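Local coordinates for protein AP endonuclease, family 2 (Brucella melitensis biovar Abortus, PDB 3NGF) that probably acts as a manganese-dependent hydroxypyruvate isomerase of the hyi family, built on a xylose isomerase-like TIM barrel and also named an AP endonuclease, at residues A13-L16 with S17-F20; N21-F25 with L26-R30; I212-P216 with D217-P221; Y228-L231 with F232-L235. All coordinates share one frame; numbering follows the deposited sequence.

Interaction 1: residues A13-L16 with S17-F20; sequences AANL and STMF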
loop_
_atom_site.group_PDB
_atom_site.type_symbol
_atom_site.label_atom_id
_atom_site.label_comp_id
_atom_site.label_asym_id
_atom_site.label_seq_id
_atom_site.Cartn_x
_atom_site.Cartn_y
_atom_site.Cartn_z
ATOM N N ALA A 13 -3.319 -3.554 10.075
ATOM C CA ALA A 13 -4.512 -3.281 9.280
ATOM C C ALA A 13 -4.806 -4.500 8.410
ATOM O O ALA A 13 -3.919 -4.969 7.686
ATOM C CB ALA A 13 -4.270 -2.088 8.379
ATOM N N ALA A 14 -6.027 -5.018 8.477
ATOM C CA ALA A 14 -6.452 -6.106 7.603
ATOM C C ALA A 14 -6.578 -5.572 6.175
ATOM O O ALA A 14 -7.115 -4.478 5.966
ATOM C CB ALA A 14 -7.796 -6.694 8.074
ATOM N N ASN A 15 -6.032 -6.290 5.205
ATOM C CA ASN A 15 -6.279 -5.963 3.796
ATOM C C ASN A 15 -7.555 -6.676 3.300
ATOM O O ASN A 15 -7.585 -7.904 3.147
ATOM C CB ASN A 15 -5.058 -6.289 2.918
ATOM C CG ASN A 15 -5.217 -5.786 1.509
ATOM O OD1 ASN A 15 -6.161 -6.172 0.828
ATOM N ND2 ASN A 15 -4.304 -4.898 1.059
ATOM N N LEU A 16 -8.613 -5.904 3.058
ATOM C CA LEU A 16 -9.921 -6.462 2.698
ATOM C C LEU A 16 -10.034 -6.870 1.226
ATOM O O LEU A 16 -11.061 -7.411 0.835
ATOM C CB LEU A 16 -11.044 -5.485 3.073
ATOM C CG LEU A 16 -11.029 -4.958 4.507
ATOM C CD1 LEU A 16 -12.318 -4.152 4.778
ATOM C CD2 LEU A 16 -10.898 -6.088 5.593
ATOM N N SER A 17 -9.007 -6.606 0.410
ATOM C CA SER A 17 -8.960 -7.100 -0.952
ATOM C C SER A 17 -8.449 -8.545 -0.938
ATOM O O SER A 17 -8.932 -9.372 -1.713
ATOM C CB SER A 17 -8.056 -6.221 -1.850
ATOM O OG SER A 17 -8.594 -4.894 -1.992
ATOM N N THR A 18 -7.492 -8.844 -0.059
ATOM C CA THR A 18 -6.876 -10.200 -0.020
ATOM C C THR A 18 -7.377 -11.102 1.120
ATOM O O THR A 18 -7.336 -12.342 0.998
ATOM C CB THR A 18 -5.337 -10.129 0.027
ATOM O OG1 THR A 18 -4.888 -9.590 1.275
ATOM C CG2 THR A 18 -4.760 -9.316 -1.182
ATOM N N MET A 19 -7.826 -10.494 2.217
ATOM C CA MET A 19 -8.346 -11.238 3.383
ATOM C C MET A 19 -9.849 -11.200 3.438
ATOM O O MET A 19 -10.477 -10.307 2.873
ATOM C CB MET A 19 -7.796 -10.690 4.703
ATOM C CG MET A 19 -6.274 -10.721 4.825
ATOM S SD MET A 19 -5.618 -9.934 6.284
ATOM C CE MET A 19 -6.385 -10.927 7.592
ATOM N N PHE A 20 -10.415 -12.163 4.171
ATOM C CA PHE A 20 -11.853 -12.271 4.373
ATOM C C PHE A 20 -12.657 -12.442 3.073
ATOM O O PHE A 20 -13.845 -12.092 3.018
ATOM C CB PHE A 20 -12.361 -11.067 5.183
ATOM C CG PHE A 20 -11.752 -10.970 6.537
ATOM C CD1 PHE A 20 -12.131 -11.834 7.539
ATOM C CD2 PHE A 20 -10.774 -10.026 6.806
ATOM C CE1 PHE A 20 -11.565 -11.755 8.787
ATOM C CE2 PHE A 20 -10.209 -9.929 8.041
ATOM C CZ PHE A 20 -10.608 -10.802 9.050
#
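N15 turns its side-chain carbonyl over the start of the loop that leaves strand 11-15, and OD1 takes two backbone N-H groups there. The bond from S17 N to N15 OD1 measures 2.9 Å and that from T18 N to N15 OD1 3.1 Å; the two donors approach from opposite faces of the amide plane, so OD1 sits between them. With chi1 at -172°, CG stands opposite the backbone N and beside the carbonyl carbon, which swings the amide forward along the chain. N15 O also closes the turn, accepting M19 N at 2.8 Å. The OD1 bond to S17 N, two residues on, makes an Asx turn, which the T18 N and M19 N bonds extend to an Asx motif. The apolar side chains meet separately: the F20 ring presents its edge to A14 CB, 4.0 Å from CE2, while L16 CD2 comes to F20 CD2 at a slant, 4.1 Å away. M19, bent at chi3, brings SD to 4.1 Å from A14 CA. N15 ND2 is hydrogen-bonded to E41 OE2, so both ends of this buried amide are engaged. Such two-ended anchoring should fix its rotation close to Q211 and E247 of the manganese site.

Interaction 2: residues N21-F25 with L26-R30; sequences NEVPF and LERFR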
loop_
_atom_site.group_PDB
_atom_site.type_symbol
_atom_site.label_atom_id
_atom_site.label_comp_id
_atom_site.label_asym_id
_atom_site.label_seq_id
_atom_site.Cartn_x
_atom_site.Cartn_y
_atom_site.Cartn_z
ATOM N N ASN A 21 -12.039 -13.062 2.056
ATOM C CA ASN A 21 -12.698 -13.253 0.759
ATOM C C ASN A 21 -13.754 -14.360 0.796
ATOM O O ASN A 21 -14.410 -14.658 -0.213
ATOM C CB ASN A 21 -11.685 -13.541 -0.350
ATOM C CG ASN A 21 -10.945 -12.316 -0.826
ATOM O OD1 ASN A 21 -10.792 -11.291 -0.115
ATOM N ND2 ASN A 21 -10.457 -12.409 -2.064
ATOM N N GLU A 22 -13.936 -14.957 1.970
ATOM C CA GLU A 22 -15.026 -15.897 2.206
ATOM C C GLU A 22 -16.380 -15.198 2.117
ATOM O O GLU A 22 -17.407 -15.860 1.912
ATOM C CB GLU A 22 -14.883 -16.562 3.578
ATOM C CG GLU A 22 -13.686 -17.517 3.719
ATOM C CD GLU A 22 -12.321 -16.850 4.072
ATOM O OE1 GLU A 22 -12.236 -15.676 4.444
ATOM O OE2 GLU A 22 -11.298 -17.551 3.983
ATOM N N VAL A 23 -16.385 -13.870 2.271
ATOM C CA VAL A 23 -17.610 -13.074 2.166
ATOM C C VAL A 23 -17.411 -11.938 1.157
ATOM O O VAL A 23 -16.267 -11.583 0.848
ATOM C CB VAL A 23 -18.072 -12.530 3.547
ATOM C CG1 VAL A 23 -18.349 -13.699 4.521
ATOM C CG2 VAL A 23 -17.065 -11.532 4.135
ATOM N N PRO A 24 -18.520 -11.362 0.642
ATOM C CA PRO A 24 -18.409 -10.204 -0.259
ATOM C C PRO A 24 -17.809 -8.990 0.457
ATOM O O PRO A 24 -17.824 -8.910 1.684
ATOM C CB PRO A 24 -19.869 -9.930 -0.679
ATOM C CG PRO A 24 -20.653 -11.132 -0.283
ATOM C CD PRO A 24 -19.931 -11.694 0.914
ATOM N N PHE A 25 -17.277 -8.064 -0.327
ATOM C CA PHE A 25 -16.479 -6.951 0.162
ATOM C C PHE A 25 -17.100 -6.185 1.332
ATOM O O PHE A 25 -16.457 -5.986 2.363
ATOM C CB PHE A 25 -16.207 -5.998 -1.000
ATOM C CG PHE A 25 -15.398 -4.764 -0.623
ATOM C CD1 PHE A 25 -14.059 -4.859 -0.274
ATOM C CD2 PHE A 25 -15.987 -3.507 -0.656
ATOM C CE1 PHE A 25 -13.326 -3.728 0.053
ATOM C CE2 PHE A 25 -15.262 -2.381 -0.331
ATOM C CZ PHE A 25 -13.916 -2.502 0.033
ATOM N N LEU A 26 -18.359 -5.800 1.202
ATOM C CA LEU A 26 -18.968 -4.976 2.255
ATOM C C LEU A 26 -19.054 -5.694 3.613
ATOM O O LEU A 26 -19.002 -5.035 4.661
ATOM C CB LEU A 26 -20.310 -4.429 1.827
ATOM C CG LEU A 26 -20.276 -3.399 0.682
ATOM C CD1 LEU A 26 -21.666 -2.876 0.376
ATOM C CD2 LEU A 26 -19.355 -2.204 1.013
ATOM N N GLU A 27 -19.166 -7.017 3.580
ATOM C CA GLU A 27 -19.248 -7.832 4.790
ATOM C C GLU A 27 -17.880 -7.988 5.494
ATOM O O GLU A 27 -17.819 -8.406 6.661
ATOM C CB GLU A 27 -19.852 -9.211 4.449
ATOM C CG GLU A 27 -21.381 -9.180 4.210
ATOM C CD GLU A 27 -21.975 -10.464 3.639
ATOM O OE1 GLU A 27 -22.908 -10.364 2.795
ATOM O OE2 GLU A 27 -21.512 -11.565 4.032
ATOM N N ARG A 28 -16.793 -7.640 4.801
ATOM C CA ARG A 28 -15.424 -7.851 5.319
ATOM C C ARG A 28 -15.061 -6.895 6.451
ATOM O O ARG A 28 -14.237 -7.219 7.302
ATOM C CB ARG A 28 -14.384 -7.769 4.179
ATOM C CG ARG A 28 -14.687 -8.821 3.098
ATOM C CD ARG A 28 -13.679 -8.864 1.954
ATOM N NE ARG A 28 -14.215 -9.684 0.879
ATOM C CZ ARG A 28 -13.912 -9.569 -0.399
ATOM N NH1 ARG A 28 -12.981 -8.692 -0.803
ATOM N NH2 ARG A 28 -14.498 -10.377 -1.272
ATOM N N PHE A 29 -15.690 -5.709 6.462
ATOM C CA PHE A 29 -15.420 -4.714 7.494
ATOM C C PHE A 29 -15.777 -5.241 8.887
ATOM O O PHE A 29 -14.942 -5.210 9.807
ATOM C CB PHE A 29 -16.156 -3.405 7.198
ATOM C CG PHE A 29 -15.673 -2.705 5.943
ATOM C CD1 PHE A 29 -14.720 -1.706 6.018
ATOM C CD2 PHE A 29 -16.183 -3.051 4.701
ATOM C CE1 PHE A 29 -14.275 -1.058 4.877
ATOM C CE2 PHE A 29 -15.751 -2.420 3.549
ATOM C CZ PHE A 29 -14.775 -1.430 3.637
ATOM N N ARG A 30 -16.988 -5.781 9.023
ATOM C CA ARG A 30 -17.424 -6.400 10.282
ATOM C C ARG A 30 -16.519 -7.574 10.688
ATOM O O ARG A 30 -16.139 -7.723 11.858
ATOM C CB ARG A 30 -18.848 -6.894 10.156
ATOM C CG ARG A 30 -19.382 -7.552 11.452
ATOM C CD ARG A 30 -20.833 -8.024 11.330
ATOM N NE ARG A 30 -21.027 -9.030 10.278
ATOM C CZ ARG A 30 -20.782 -10.336 10.401
ATOM N NH1 ARG A 30 -20.320 -10.855 11.541
ATOM N NH2 ARG A 30 -21.006 -11.139 9.371
#
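R28 folds back from the first turns of helix 25-34 and grips the carbonyl of V23 side-on. NE lies 2.8 Å and NH2 3.0 Å from V23 O, and the oxygen lies in the guanidinium plane, so the pair forms a fork on one atom. One face of the guanidinium is covered by the backbone of F25 and the other by the side chain of N21, whose amide plane is stacked at 24° to it. A chi1 of 179° holds the F25 ring out from the helix at its own level, and the F29 ring comes back over it from the next turn. The edge of F29 points at the face of F25 in a T-shaped pair, with ring centroids 5.3 Å apart and planes at 78°. F42 and F48 also meet the F25 ring, which makes this the compact side. The opposite flank is looser: E27 is exposed and has two conformers, so the place of its carboxylate beside V23 and P24 is uncertain, although E27 CB lies 3.6 Å from V23 CG2. At the helix start the backbone is tied by E27 N to P24 O, 3.0 Å. R28 NH1 also bonds L16 O, so a single cation collects two loop carbonyls; its charge would probably be stabilised by their partial negative charge, pinning the loop to the helix.

Interaction 3: residues I212-P216 with D217-P221; sequences IASVP and DRHEP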
loop_
_atom_site.group_PDB
_atom_site.type_symbol
_atom_site.label_atom_id
_atom_site.label_comp_id
_atom_site.label_asym_id
_atom_site.label_seq_id
_atom_site.Cartn_x
_atom_site.Cartn_y
_atom_site.Cartn_z
ATOM N N ILE A 212 3.075 -6.700 4.884
ATOM C CA ILE A 212 3.666 -8.014 5.162
ATOM C C ILE A 212 2.886 -9.186 4.553
ATOM O O ILE A 212 1.660 -9.141 4.371
ATOM C CB ILE A 212 3.853 -8.268 6.690
ATOM C CG1 ILE A 212 2.506 -8.391 7.418
ATOM C CG2 ILE A 212 4.752 -7.178 7.312
ATOM C CD1 ILE A 212 2.621 -8.813 8.908
ATOM N N ALA A 213 3.633 -10.250 4.235
ATOM C CA ALA A 213 3.091 -11.509 3.767
ATOM C C ALA A 213 4.254 -12.499 3.780
ATOM O O ALA A 213 5.430 -12.095 3.637
ATOM C CB ALA A 213 2.484 -11.388 2.326
ATOM N N SER A 214 3.962 -13.779 3.968
ATOM C CA SER A 214 5.034 -14.784 3.939
ATOM C C SER A 214 5.765 -14.800 2.595
ATOM O O SER A 214 5.168 -14.530 1.545
ATOM C CB SER A 214 4.508 -16.192 4.281
ATOM O OG SER A 214 3.774 -16.769 3.228
ATOM N N VAL A 215 7.051 -15.126 2.653
ATOM C CA VAL A 215 7.871 -15.309 1.460
ATOM C C VAL A 215 8.322 -16.785 1.455
ATOM O O VAL A 215 8.840 -17.255 2.453
ATOM C CB VAL A 215 9.087 -14.345 1.462
ATOM C CG1 VAL A 215 9.986 -14.617 0.245
ATOM C CG2 VAL A 215 8.633 -12.881 1.498
ATOM N N PRO A 216 8.156 -17.498 0.333
ATOM C CA PRO A 216 7.714 -16.982 -0.954
ATOM C C PRO A 216 6.209 -17.083 -1.277
ATOM O O PRO A 216 5.782 -16.595 -2.338
ATOM C CB PRO A 216 8.501 -17.851 -1.930
ATOM C CG PRO A 216 8.510 -19.204 -1.256
ATOM C CD PRO A 216 8.678 -18.881 0.208
ATOM N N ASP A 217 5.407 -17.714 -0.429
ATOM C CA ASP A 217 4.051 -18.088 -0.867
ATOM C C ASP A 217 2.913 -17.096 -0.578
ATOM O O ASP A 217 1.776 -17.357 -0.945
ATOM C CB ASP A 217 3.690 -19.468 -0.372
ATOM C CG ASP A 217 4.539 -20.539 -1.024
ATOM O OD1 ASP A 217 4.748 -20.463 -2.259
ATOM O OD2 ASP A 217 4.994 -21.423 -0.303
ATOM N N ARG A 218 3.256 -15.989 0.058
ATOM C CA ARG A 218 2.364 -14.825 0.237
ATOM C C ARG A 218 1.140 -15.156 1.084
ATOM O O ARG A 218 0.029 -14.740 0.786
ATOM C CB ARG A 218 2.008 -14.207 -1.118
ATOM C CG ARG A 218 1.746 -12.704 -1.055
ATOM C CD ARG A 218 1.535 -12.094 -2.431
ATOM N NE ARG A 218 1.488 -10.634 -2.332
ATOM C CZ ARG A 218 1.441 -9.801 -3.375
ATOM N NH1 ARG A 218 1.381 -10.262 -4.619
ATOM N NH2 ARG A 218 1.419 -8.499 -3.163
ATOM N N HIS A 219 1.381 -15.882 2.172
ATOM C CA HIS A 219 0.338 -16.252 3.129
ATOM C C HIS A 219 0.594 -15.566 4.488
ATOM O O HIS A 219 1.354 -14.594 4.575
ATOM C CB HIS A 219 0.243 -17.788 3.301
ATOM C CG HIS A 219 0.025 -18.564 2.035
ATOM N ND1 HIS A 219 -0.972 -18.268 1.131
ATOM C CD2 HIS A 219 0.639 -19.676 1.561
ATOM C CE1 HIS A 219 -0.931 -19.136 0.131
ATOM N NE2 HIS A 219 0.032 -20.008 0.373
ATOM N N GLU A 220 -0.054 -16.053 5.548
ATOM C CA GLU A 220 0.135 -15.518 6.894
ATOM C C GLU A 220 1.606 -15.316 7.251
ATOM O O GLU A 220 2.443 -16.175 6.915
ATOM C CB GLU A 220 -0.501 -16.453 7.920
ATOM C CG GLU A 220 -2.026 -16.371 7.972
ATOM C CD GLU A 220 -2.776 -17.202 6.911
ATOM O OE1 GLU A 220 -2.157 -17.839 6.034
ATOM O OE2 GLU A 220 -4.022 -17.237 6.993
ATOM N N PRO A 221 1.941 -14.228 7.983
ATOM C CA PRO A 221 3.352 -13.932 8.327
ATOM C C PRO A 221 3.890 -14.782 9.498
ATOM O O PRO A 221 4.493 -14.250 10.436
ATOM C CB PRO A 221 3.312 -12.467 8.751
ATOM C CG PRO A 221 1.922 -12.308 9.354
ATOM C CD PRO A 221 1.029 -13.172 8.475
#
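Chi1 of S214 is 75°, which sets OG between the backbone N and the carbonyl carbon and turns it across the loop to H219. There OG accepts H219 N at 2.8 Å (160°); it is also hydrogen-bonded to E223 OE2, farther along the same loop. The backbone of S214 works in both directions: its N gives a nearly straight bond to H219 O (2.8 Å, 175°), and its O takes R218 N at 2.8 Å from above the carbonyl plane. Three bonds on one serine thus draw the loop's two limbs together, across a tip that contains the cis peptide before P216 and a positive phi at R218. R218 CG, opposite its backbone N, rests 3.7 Å from A213 CB, and the extended chain beyond it runs toward the metal. Where the limbs part, I212 CD1 packs against P221 CG at 3.6 Å. H219 ND1 bonds N249 O and E220 OE1 bonds R251 N, tying the returning limb to the loop after the next strand. It is a loop at the C-terminal end of barrel strand 207-212, where TIM barrels carry their active sites; here the R218 side chain comes within about 4 Å of the bound manganese.

Interaction 4: residues Y228-L231 with F232-L235; sequences YPYL and FSVL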
loop_
_atom_site.group_PDB
_atom_site.type_symbol
_atom_site.label_atom_id
_atom_site.label_comp_id
_atom_site.label_asym_id
_atom_site.label_seq_id
_atom_site.Cartn_x
_atom_site.Cartn_y
_atom_site.Cartn_z
ATOM N N TYR A 228 9.076 -12.790 10.994
ATOM C CA TYR A 228 8.337 -11.548 11.105
ATOM C C TYR A 228 8.330 -10.933 12.509
ATOM O O TYR A 228 8.394 -9.744 12.606
ATOM C CB TYR A 228 6.917 -11.647 10.510
ATOM C CG TYR A 228 6.882 -11.316 9.031
ATOM C CD1 TYR A 228 7.071 -10.016 8.595
ATOM C CD2 TYR A 228 6.737 -12.312 8.074
ATOM C CE1 TYR A 228 7.086 -9.695 7.277
ATOM C CE2 TYR A 228 6.727 -11.997 6.730
ATOM C CZ TYR A 228 6.899 -10.682 6.334
ATOM O OH TYR A 228 6.893 -10.319 5.010
ATOM N N PRO A 229 8.289 -11.738 13.597
ATOM C CA PRO A 229 8.393 -11.108 14.921
ATOM C C PRO A 229 9.672 -10.282 15.121
ATOM O O PRO A 229 9.642 -9.219 15.758
ATOM C CB PRO A 229 8.316 -12.295 15.885
ATOM C CG PRO A 229 7.492 -13.320 15.139
ATOM C CD PRO A 229 7.789 -13.120 13.679
ATOM N N TYR A 230 10.785 -10.749 14.567
ATOM C CA TYR A 230 12.020 -9.987 14.635
ATOM C C TYR A 230 11.877 -8.685 13.881
ATOM O O TYR A 230 12.305 -7.623 14.370
ATOM C CB TYR A 230 13.196 -10.761 14.044
ATOM C CG TYR A 230 14.464 -9.933 14.013
ATOM C CD1 TYR A 230 15.179 -9.711 15.167
ATOM C CD2 TYR A 230 14.928 -9.353 12.827
ATOM C CE1 TYR A 230 16.326 -8.973 15.151
ATOM C CE2 TYR A 230 16.086 -8.592 12.812
ATOM C CZ TYR A 230 16.773 -8.402 13.963
ATOM O OH TYR A 230 17.953 -7.669 13.992
ATOM N N LEU A 231 11.284 -8.768 12.690
ATOM C CA LEU A 231 11.135 -7.592 11.834
ATOM C C LEU A 231 10.190 -6.577 12.508
ATOM O O LEU A 231 10.416 -5.378 12.421
ATOM C CB LEU A 231 10.635 -8.009 10.444
ATOM C CG LEU A 231 11.672 -8.726 9.561
ATOM C CD1 LEU A 231 10.985 -9.308 8.315
ATOM C CD2 LEU A 231 12.813 -7.801 9.150
ATOM N N PHE A 232 9.144 -7.051 13.190
ATOM C CA PHE A 232 8.296 -6.135 13.988
ATOM C C PHE A 232 9.125 -5.389 15.027
ATOM O O PHE A 232 8.895 -4.200 15.273
ATOM C CB PHE A 232 7.144 -6.855 14.707
ATOM C CG PHE A 232 6.214 -7.621 13.804
ATOM C CD1 PHE A 232 6.071 -7.312 12.454
ATOM C CD2 PHE A 232 5.460 -8.661 14.324
ATOM C CE1 PHE A 232 5.230 -8.043 11.660
ATOM C CE2 PHE A 232 4.610 -9.394 13.525
ATOM C CZ PHE A 232 4.490 -9.081 12.195
ATOM N N SER A 233 10.115 -6.064 15.611
ATOM C CA SER A 233 10.937 -5.456 16.658
ATOM C C SER A 233 11.866 -4.412 16.036
ATOM O O SER A 233 12.145 -3.382 16.667
ATOM C CB SER A 233 11.714 -6.508 17.478
ATOM O OG SER A 233 12.834 -7.008 16.766
ATOM N N VAL A 234 12.256 -4.636 14.778
ATOM C CA VAL A 234 13.096 -3.680 14.041
ATOM C C VAL A 234 12.289 -2.398 13.778
ATOM O O VAL A 234 12.793 -1.285 13.995
ATOM C CB VAL A 234 13.642 -4.276 12.712
ATOM C CG1 VAL A 234 14.435 -3.246 11.914
ATOM C CG2 VAL A 234 14.534 -5.546 12.984
ATOM N N LEU A 235 11.045 -2.559 13.326
ATOM C CA LEU A 235 10.189 -1.409 13.031
ATOM C C LEU A 235 10.048 -0.554 14.277
ATOM O O LEU A 235 10.104 0.694 14.208
ATOM C CB LEU A 235 8.817 -1.868 12.534
ATOM C CG LEU A 235 8.841 -2.468 11.125
ATOM C CD1 LEU A 235 7.489 -3.066 10.733
ATOM C CD2 LEU A 235 9.280 -1.408 10.080
#
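The F232 ring lies over the carbonyl of Y228, one turn earlier in helix 228-237. Y228 O stands 3.2 Å above the ring plane, displaced toward the rim, with F232 CG its nearest ring atom at 3.3 Å. The same oxygen accepts the helix bond from F232 N at 2.9 Å, so one carbonyl is both bonded by the residue's backbone and covered by its side chain. The far end of the ring reaches the tyrosine itself: F232 CZ is 3.9 Å from Y228 CB, the two side chains passing at a slant. On the exposed flank, Y230 meets V234. Its CG is turned opposite the backbone N (chi1 176°), which stands the ring out from the helix, where V234 CG2, from the next turn, lies over one face, 3.4 Å from Y230 CE2. Y230 O is shared by V234 N, in the carbonyl plane, and by the hydroxyl of S233, at 2.5 Å from OG. That separation is unusually short; S233 has chi1 at 76°, folding its hydroxyl back onto Y230 O. The buried side faces the barrel: Y228 and F232 touch I212 of strand 207-212, L235 touches F207 and V210, and F232 meets F12 edge-to-face. L231, Y230 and V234 pack toward helix 196-202, with contacts to L196, T197 and I200. The helix thus packs against strand 207-212 on one side and alongside helix 196-202 on another, within the beta-alpha-beta unit that leads on to strand 243-246.

How the interactions relate
Interactions 1 and 2 are consecutive pieces of the first strand-loop-helix unit, while 3 and 4 belong to the unit of strand 207-212 and helix 228-237. Interactions 1, 3 and 4 are largely buried; interaction 2 lies at the surface. Each pair is sewn together: R28 of interaction 2 bonds L16 O of interaction 1, and Y228 of interaction 4 bonds A213 O of interaction 3. The turn after strand 11-15 and the loop 212-221 rely on polar side chains holding backbone N-H groups near the metal site; interactions 1 and 3 are about 6 Å apart between nearest atoms. The helical contacts instead combine backbone bonds with aromatic faces, and a guanidinium fork appears in interaction 2 alone.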